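PDB 3WV4: Non-ribosomal peptide synthetase from Streptomyces halstedii, which is an AMP-binding enzyme of the ANL superfamily and forms the N-terminal domain of a non-ribosomal peptide synthetase. Local coordinates for residues 273-277 and 295-299. Residues are numbered along the deposited sequence; the frame is centred on the assembly and turned at random.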
loop_
_atom_site.group_PDB
_atom_site.type_symbol
_atom_site.label_atom_id
_atom_site.label_comp_id
_atom_site.label_asym_id
_atom_site.label_seq_id
_atom_site.Cartn_x
_atom_site.Cartn_y
_atom_site.Cartn_z
ATOM N N LEU A 273 -12.523 -17.191 8.406
ATOM C CA LEU A 273 -11.358 -16.950 7.621
ATOM C C LEU A 273 -10.937 -18.095 6.702
ATOM O O LEU A 273 -10.699 -17.860 5.518
ATOM C CB LEU A 273 -10.219 -16.585 8.547
ATOM C CG LEU A 273 -9.001 -16.040 7.829
ATOM C CD1 LEU A 273 -9.369 -14.820 6.987
ATOM C CD2 LEU A 273 -7.939 -15.709 8.859
ATOM N N VAL A 274 -10.844 -19.324 7.232
ATOM C CA VAL A 274 -10.299 -20.442 6.441
ATOM C C VAL A 274 -11.185 -20.805 5.237
ATOM O O VAL A 274 -10.695 -21.085 4.129
ATOM C CB VAL A 274 -10.088 -21.709 7.277
ATOM C CG1 VAL A 274 -9.543 -22.839 6.401
ATOM C CG2 VAL A 274 -9.132 -21.429 8.440
ATOM N N LYS A 275 -12.477 -20.788 5.480
ATOM C CA LYS A 275 -13.466 -20.999 4.456
ATOM C C LYS A 275 -13.382 -19.912 3.379
ATOM O O LYS A 275 -13.239 -20.206 2.184
ATOM C CB LYS A 275 -14.848 -20.992 5.108
ATOM C CG LYS A 275 -15.979 -21.480 4.225
ATOM C CD LYS A 275 -17.311 -21.166 4.884
ATOM C CE LYS A 275 -18.427 -21.929 4.223
ATOM N NZ LYS A 275 -19.742 -21.616 4.856
ATOM N N SER A 276 -13.444 -18.658 3.797
ATOM C CA SER A 276 -13.280 -17.550 2.860
ATOM C C SER A 276 -12.051 -17.752 1.955
ATOM O O SER A 276 -12.116 -17.535 0.750
ATOM C CB SER A 276 -13.166 -16.229 3.619
ATOM O OG SER A 276 -13.874 -16.309 4.844
ATOM N N LEU A 277 -10.930 -18.144 2.543
ATOM C CA LEU A 277 -9.728 -18.316 1.768
ATOM C C LEU A 277 -9.896 -19.361 0.712
ATOM O O LEU A 277 -9.570 -19.121 -0.447
ATOM C CB LEU A 277 -8.549 -18.690 2.657
ATOM C CG LEU A 277 -8.144 -17.499 3.540
ATOM C CD1 LEU A 277 -7.243 -17.937 4.698
ATOM C CD2 LEU A 277 -7.367 -16.526 2.674
ATOM N N LEU A 295 -4.892 -17.514 12.012
ATOM C CA LEU A 295 -5.036 -18.473 10.926
ATOM C C LEU A 295 -4.574 -19.910 11.286
ATOM O O LEU A 295 -5.198 -20.883 10.902
ATOM C CB LEU A 295 -4.296 -17.998 9.657
ATOM C CG LEU A 295 -4.500 -18.842 8.355
ATOM C CD1 LEU A 295 -5.936 -19.305 8.152
ATOM C CD2 LEU A 295 -4.028 -18.185 7.058
ATOM N N THR A 296 -3.481 -20.040 12.007
ATOM C CA THR A 296 -2.986 -21.365 12.395
ATOM C C THR A 296 -3.903 -22.023 13.464
ATOM O O THR A 296 -4.178 -23.222 13.404
ATOM C CB THR A 296 -1.573 -21.248 12.936
ATOM O OG1 THR A 296 -1.565 -20.282 13.987
ATOM C CG2 THR A 296 -0.597 -20.794 11.811
ATOM N N THR A 297 -4.382 -21.213 14.406
ATOM C CA THR A 297 -5.409 -21.580 15.385
ATOM C C THR A 297 -6.725 -22.060 14.691
ATOM O O THR A 297 -7.238 -23.147 15.015
ATOM C CB THR A 297 -5.634 -20.369 16.317
ATOM O OG1 THR A 297 -4.411 -20.109 17.017
ATOM C CG2 THR A 297 -6.755 -20.582 17.317
ATOM N N LEU A 298 -7.198 -21.294 13.695
ATOM C CA LEU A 298 -8.433 -21.642 12.960
ATOM C C LEU A 298 -8.325 -22.902 12.087
ATOM O O LEU A 298 -9.323 -23.601 11.842
ATOM C CB LEU A 298 -8.929 -20.496 12.070
ATOM C CG LEU A 298 -9.676 -19.283 12.600
ATOM C CD1 LEU A 298 -9.321 -18.922 14.019
ATOM C CD2 LEU A 298 -9.457 -18.081 11.683
ATOM N N ILE A 299 -7.128 -23.182 11.601
ATOM C CA ILE A 299 -6.957 -24.258 10.611
ATOM C C ILE A 299 -7.118 -25.646 11.232
ATOM O O ILE A 299 -7.609 -26.549 10.564
ATOM C CB ILE A 299 -5.627 -24.122 9.839
ATOM C CG1 ILE A 299 -5.715 -24.851 8.495
ATOM C CG2 ILE A 299 -4.449 -24.594 10.665
ATOM C CD1 ILE A 299 -6.656 -24.223 7.498
#
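Val274 carries the largest share of this helix-helix contact, with 71 Å² of its surface covered by segment 295-299. Its CA-to-CB bond points toward the partner; Val274 CG1 makes the closest approach, 3.4 Å to Ile299 CD1, and Val274 CG2 lies 3.8 Å from Ile299 CD1, Leu298 CB and Leu295 CD1 alike. Leu295, second at 54 Å², has a CA-to-CB bond that runs sideways to segment 273-277, yet its CD1 reaches across as a common contact point, 3.9 Å from Leu277 CD1 and 4.2 Å from Leu273 CD2. Leu273 adds 47 Å², its CB resting 3.6 Å from Leu298 CD2. Every close pair is carbon to carbon, so the 264 Å² interface is held by apolar van der Waals packing. The segment axes approach to 10.1 Å and cross at -89°, nearly perpendicular.

Both helices belong to the alternating helix-strand part of the AMP-binding fold: helix 273-280 leads into strand 284-287, which is followed by helix 289-300. Met285 of that strand touches both Leu277 and Leu295. Phe238 of strand 236-239 packs against Leu273 and Leu277, whereas helix 321-330 borders the other helix through Thr296 and Ile299.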